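Long-range contact in geranyltranstransferase (Marinomonas sp. MED121, PDB 4F62), which probably joins allylic diphosphates to isopentenyl diphosphate, building linear isoprenoid chains as a polyprenyl transferase of the farnesyl-diphosphate synthase type: residues Ala147-Asp160 against Gln175-Ala187. Sequence-based numbering, arbitrary orientation.
Sequences ASGRNGMITGQMID and QMHVHKTGALIKA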
loop_
_atom_site.group_PDB
_atom_site.type_symbol
_atom_site.label_atom_id
_atom_site.label_comp_id
_atom_site.label_asym_id
_atom_site.label_seq_id
_atom_site.Cartn_x
_atom_site.Cartn_y
_atom_site.Cartn_z
ATOM N N ALA A 147 -6.385 -7.628 -5.524
ATOM C CA ALA A 147 -6.967 -8.397 -4.425
ATOM C C ALA A 147 -7.206 -7.567 -3.169
ATOM O O ALA A 147 -8.133 -7.844 -2.412
ATOM C CB ALA A 147 -6.088 -9.584 -4.084
ATOM N N SER A 148 -6.369 -6.560 -2.942
ATOM C CA SER A 148 -6.357 -5.850 -1.663
ATOM C C SER A 148 -7.148 -4.546 -1.663
ATOM O O SER A 148 -7.561 -4.066 -0.599
ATOM C CB SER A 148 -4.911 -5.532 -1.252
ATOM O OG SER A 148 -4.126 -6.701 -1.311
ATOM N N GLY A 149 -7.326 -3.944 -2.840
ATOM C CA GLY A 149 -7.858 -2.588 -2.906
ATOM C C GLY A 149 -9.322 -2.490 -3.292
ATOM O O GLY A 149 -10.137 -3.345 -2.928
ATOM N N ARG A 150 -9.638 -1.441 -4.049
ATOM C CA ARG A 150 -10.999 -1.144 -4.494
ATOM C C ARG A 150 -11.610 -2.266 -5.324
ATOM O O ARG A 150 -12.836 -2.364 -5.447
ATOM C CB ARG A 150 -11.004 0.165 -5.304
ATOM C CG ARG A 150 -10.279 0.048 -6.644
ATOM C CD ARG A 150 -9.730 1.390 -7.119
ATOM N NE ARG A 150 -9.083 1.237 -8.417
ATOM C CZ ARG A 150 -9.735 1.299 -9.578
ATOM N NH1 ARG A 150 -11.041 1.545 -9.588
ATOM N NH2 ARG A 150 -9.081 1.132 -10.723
ATOM N N ASN A 151 -10.766 -3.109 -5.911
ATOM C CA ASN A 151 -11.272 -4.242 -6.684
ATOM C C ASN A 151 -11.446 -5.496 -5.838
ATOM O O ASN A 151 -11.906 -6.526 -6.328
ATOM C CB ASN A 151 -10.359 -4.547 -7.876
ATOM C CG ASN A 151 -10.548 -3.561 -9.023
ATOM O OD1 ASN A 151 -9.741 -2.651 -9.217
ATOM N ND2 ASN A 151 -11.620 -3.747 -9.791
ATOM N N GLY A 152 -11.080 -5.414 -4.562
ATOM C CA GLY A 152 -11.051 -6.604 -3.737
ATOM C C GLY A 152 -11.391 -6.337 -2.290
ATOM O O GLY A 152 -12.492 -5.874 -1.974
ATOM N N MET A 153 -10.426 -6.606 -1.419
ATOM C CA MET A 153 -10.648 -6.626 0.028
ATOM C C MET A 153 -11.379 -5.409 0.605
ATOM O O MET A 153 -12.374 -5.561 1.315
ATOM C CB MET A 153 -9.314 -6.828 0.759
ATOM C CG MET A 153 -9.466 -7.007 2.255
ATOM S SD MET A 153 -7.859 -7.039 3.068
ATOM C CE MET A 153 -7.304 -5.340 2.797
ATOM N N ILE A 154 -10.894 -4.207 0.300
ATOM C CA ILE A 154 -11.487 -2.999 0.865
ATOM C C ILE A 154 -12.925 -2.780 0.396
ATOM O O ILE A 154 -13.780 -2.308 1.156
ATOM C CB ILE A 154 -10.648 -1.763 0.557
ATOM C CG1 ILE A 154 -9.283 -1.911 1.224
ATOM C CG2 ILE A 154 -11.310 -0.520 1.111
ATOM C CD1 ILE A 154 -8.330 -0.819 0.846
ATOM N N THR A 155 -13.202 -3.125 -0.849
ATOM C CA THR A 155 -14.562 -2.972 -1.339
ATOM C C THR A 155 -15.479 -3.954 -0.607
ATOM O O THR A 155 -16.621 -3.620 -0.295
ATOM C CB THR A 155 -14.631 -3.107 -2.863
ATOM O OG1 THR A 155 -14.223 -1.859 -3.439
ATOM C CG2 THR A 155 -16.056 -3.415 -3.315
ATOM N N GLY A 156 -14.954 -5.133 -0.279
ATOM C CA GLY A 156 -15.694 -6.104 0.519
ATOM C C GLY A 156 -16.022 -5.581 1.908
ATOM O O GLY A 156 -17.142 -5.755 2.387
ATOM N N GLN A 157 -15.050 -4.941 2.557
ATOM C CA GLN A 157 -15.267 -4.349 3.870
ATOM C C GLN A 157 -16.295 -3.241 3.775
ATOM O O GLN A 157 -17.137 -3.091 4.659
ATOM C CB GLN A 157 -13.957 -3.794 4.458
ATOM C CG GLN A 157 -12.884 -4.853 4.735
ATOM C CD GLN A 157 -11.568 -4.232 5.187
ATOM O OE1 GLN A 157 -10.805 -3.708 4.372
ATOM N NE2 GLN A 157 -11.308 -4.266 6.495
ATOM N N MET A 158 -16.213 -2.460 2.699
ATOM C CA MET A 158 -17.147 -1.366 2.469
ATOM C C MET A 158 -18.559 -1.929 2.344
ATOM O O MET A 158 -19.497 -1.441 2.981
ATOM C CB MET A 158 -16.774 -0.599 1.196
ATOM C CG MET A 158 -17.394 0.772 1.107
ATOM S SD MET A 158 -16.646 1.938 2.276
ATOM C CE MET A 158 -17.541 3.419 1.843
ATOM N N ILE A 159 -18.702 -2.973 1.533
ATOM C CA ILE A 159 -20.008 -3.587 1.329
ATOM C C ILE A 159 -20.537 -4.115 2.655
ATOM O O ILE A 159 -21.695 -3.905 2.981
ATOM C CB ILE A 159 -19.951 -4.731 0.298
ATOM C CG1 ILE A 159 -19.690 -4.166 -1.102
ATOM C CG2 ILE A 159 -21.268 -5.507 0.282
ATOM C CD1 ILE A 159 -19.284 -5.251 -2.111
ATOM N N ASP A 160 -19.679 -4.792 3.418
ATOM C CA ASP A 160 -20.049 -5.300 4.741
ATOM C C ASP A 160 -20.604 -4.190 5.642
ATOM O O ASP A 160 -21.675 -4.341 6.237
ATOM C CB ASP A 160 -18.851 -5.971 5.417
ATOM C CG ASP A 160 -19.270 -6.950 6.493
ATOM O OD1 ASP A 160 -20.471 -6.989 6.848
ATOM O OD2 ASP A 160 -18.399 -7.691 6.985
ATOM N N GLN A 175 -21.279 -11.974 -3.209
ATOM C CA GLN A 175 -20.449 -10.886 -3.736
ATOM C C GLN A 175 -19.585 -10.240 -2.646
ATOM O O GLN A 175 -18.394 -9.959 -2.851
ATOM C CB GLN A 175 -21.314 -9.813 -4.406
ATOM C CG GLN A 175 -20.488 -8.580 -4.855
ATOM C CD GLN A 175 -21.297 -7.610 -5.692
ATOM O OE1 GLN A 175 -22.138 -6.872 -5.170
ATOM N NE2 GLN A 175 -21.063 -7.620 -7.004
ATOM N N MET A 176 -20.191 -10.015 -1.485
ATOM C CA MET A 176 -19.491 -9.403 -0.363
ATOM C C MET A 176 -18.299 -10.249 0.091
ATOM O O MET A 176 -17.200 -9.727 0.295
ATOM C CB MET A 176 -20.459 -9.187 0.806
ATOM C CG MET A 176 -19.923 -8.304 1.906
ATOM S SD MET A 176 -19.033 -9.253 3.142
ATOM C CE MET A 176 -20.445 -9.666 4.210
ATOM N N HIS A 177 -18.517 -11.551 0.255
ATOM C CA HIS A 177 -17.455 -12.426 0.743
ATOM C C HIS A 177 -16.346 -12.605 -0.280
ATOM O O HIS A 177 -15.167 -12.683 0.082
ATOM C CB HIS A 177 -18.005 -13.791 1.175
ATOM C CG HIS A 177 -18.747 -13.754 2.470
ATOM N ND1 HIS A 177 -19.898 -14.462 2.697
ATOM C CD2 HIS A 177 -18.498 -13.071 3.625
ATOM C CE1 HIS A 177 -20.335 -14.238 3.929
ATOM N NE2 HIS A 177 -19.486 -13.384 4.502
ATOM N N VAL A 178 -16.726 -12.694 -1.549
ATOM C CA VAL A 178 -15.756 -12.860 -2.628
ATOM C C VAL A 178 -14.753 -11.700 -2.657
ATOM O O VAL A 178 -13.571 -11.890 -2.950
ATOM C CB VAL A 178 -16.481 -13.054 -3.978
ATOM C CG1 VAL A 178 -15.536 -12.902 -5.140
ATOM C CG2 VAL A 178 -17.129 -14.431 -4.010
ATOM N N HIS A 179 -15.222 -10.504 -2.314
ATOM C CA HIS A 179 -14.342 -9.337 -2.225
ATOM C C HIS A 179 -13.610 -9.309 -0.881
ATOM O O HIS A 179 -12.380 -9.194 -0.827
ATOM C CB HIS A 179 -15.144 -8.048 -2.426
ATOM C CG HIS A 179 -15.572 -7.821 -3.851
ATOM N ND1 HIS A 179 -16.638 -8.476 -4.423
ATOM C CD2 HIS A 179 -15.057 -7.022 -4.815
ATOM C CE1 HIS A 179 -16.778 -8.082 -5.679
ATOM N NE2 HIS A 179 -15.823 -7.196 -5.940
ATOM N N LYS A 180 -14.372 -9.451 0.206
ATOM C CA LYS A 180 -13.843 -9.228 1.552
ATOM C C LYS A 180 -12.776 -10.236 1.984
ATOM O O LYS A 180 -11.780 -9.857 2.601
ATOM C CB LYS A 180 -14.975 -9.200 2.586
ATOM C CG LYS A 180 -14.505 -8.776 3.962
ATOM C CD LYS A 180 -15.632 -8.829 4.993
ATOM C CE LYS A 180 -15.160 -8.220 6.313
ATOM N NZ LYS A 180 -16.138 -8.393 7.421
ATOM N N THR A 181 -12.984 -11.511 1.675
ATOM C CA THR A 181 -12.001 -12.535 2.028
ATOM C C THR A 181 -11.591 -13.410 0.840
ATOM O O THR A 181 -10.496 -13.970 0.836
ATOM C CB THR A 181 -12.500 -13.433 3.181
ATOM O OG1 THR A 181 -13.854 -13.817 2.924
ATOM C CG2 THR A 181 -12.446 -12.693 4.508
ATOM N N GLY A 182 -12.469 -13.532 -0.154
ATOM C CA GLY A 182 -12.206 -14.402 -1.290
ATOM C C GLY A 182 -10.984 -13.965 -2.104
ATOM O O GLY A 182 -10.153 -14.788 -2.506
ATOM N N ALA A 183 -10.872 -12.663 -2.347
ATOM C CA ALA A 183 -9.846 -12.132 -3.247
ATOM C C ALA A 183 -8.410 -12.433 -2.789
ATOM O O ALA A 183 -7.565 -12.813 -3.605
ATOM C CB ALA A 183 -10.061 -10.623 -3.481
ATOM N N LEU A 184 -8.145 -12.297 -1.490
ATOM C CA LEU A 184 -6.805 -12.544 -0.962
ATOM C C LEU A 184 -6.483 -14.029 -0.959
ATOM O O LEU A 184 -5.321 -14.421 -1.115
ATOM C CB LEU A 184 -6.637 -11.986 0.455
ATOM C CG LEU A 184 -6.115 -10.573 0.689
ATOM C CD1 LEU A 184 -5.771 -10.416 2.166
ATOM C CD2 LEU A 184 -4.889 -10.256 -0.194
ATOM N N ILE A 185 -7.509 -14.854 -0.762
ATOM C CA ILE A 185 -7.327 -16.296 -0.846
ATOM C C ILE A 185 -6.936 -16.657 -2.269
ATOM O O ILE A 185 -6.056 -17.480 -2.495
ATOM C CB ILE A 185 -8.638 -17.049 -0.497
ATOM C CG1 ILE A 185 -9.020 -16.801 0.964
ATOM C CG2 ILE A 185 -8.499 -18.530 -0.790
ATOM C CD1 ILE A 185 -7.963 -17.230 1.962
ATOM N N LYS A 186 -7.610 -16.044 -3.237
ATOM C CA LYS A 186 -7.282 -16.273 -4.646
ATOM C C LYS A 186 -5.902 -15.710 -5.011
ATOM O O LYS A 186 -5.155 -16.317 -5.794
ATOM C CB LYS A 186 -8.360 -15.667 -5.557
ATOM C CG LYS A 186 -8.215 -16.052 -7.029
ATOM C CD LYS A 186 -9.500 -15.759 -7.828
ATOM C CE LYS A 186 -9.517 -14.329 -8.346
ATOM N NZ LYS A 186 -9.828 -14.266 -9.809
ATOM N N ALA A 187 -5.572 -14.547 -4.462
ATOM C CA ALA A 187 -4.248 -13.953 -4.690
ATOM C C ALA A 187 -3.166 -14.900 -4.181
ATOM O O ALA A 187 -2.099 -15.028 -4.786
ATOM C CB ALA A 187 -4.137 -12.617 -3.999
#
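Gly-156 meets Lys-180 where the helical segments 153-160 and 175-187 run roughly antiparallel, their axes approaching to 6.4 Å at 150°. Such closeness depends on the glycine, since a CB there would clash with Lys-180 N; instead its CA rests 3.6 Å from His-179 CB. The imidazole of His-179 lies with Gly-152 O at its edge, near the ring plane, and Thr-155 CG2 alongside. Its rotation is fixed by a bond from ND1 to Gln-175 O, which lies nearly in the ring plane (2.8 Å, 164°), and by NE2 bonding to Tyr-27 OH of the second subunit. A leucine here would probably leave both Gln-175 O and that tyrosine hydroxyl without the imidazole's hydrogen bonds. Lys-180, fully extended, reaches along Gly-156 and Gln-157 to a salt bridge with Asp-160, NZ to OD2, whose modelled 2.4 Å is doubtfully short. Met-176, bent at chi2 (-89°) and chi3, slides CG past Ile-159 CG2 (3.5 Å) and brings CE to Asp-160 CG. At the other end, Ala-147 CB abuts Ala-187 CB (3.6 Å), while Leu-184 CD1 approaches Met-153 SD. Within this all-helical isoprenoid synthase fold, helix 65-86 packs on Ser-148, Met-153 and Gln-157, and helix 201-226 on Val-178 and Thr-181.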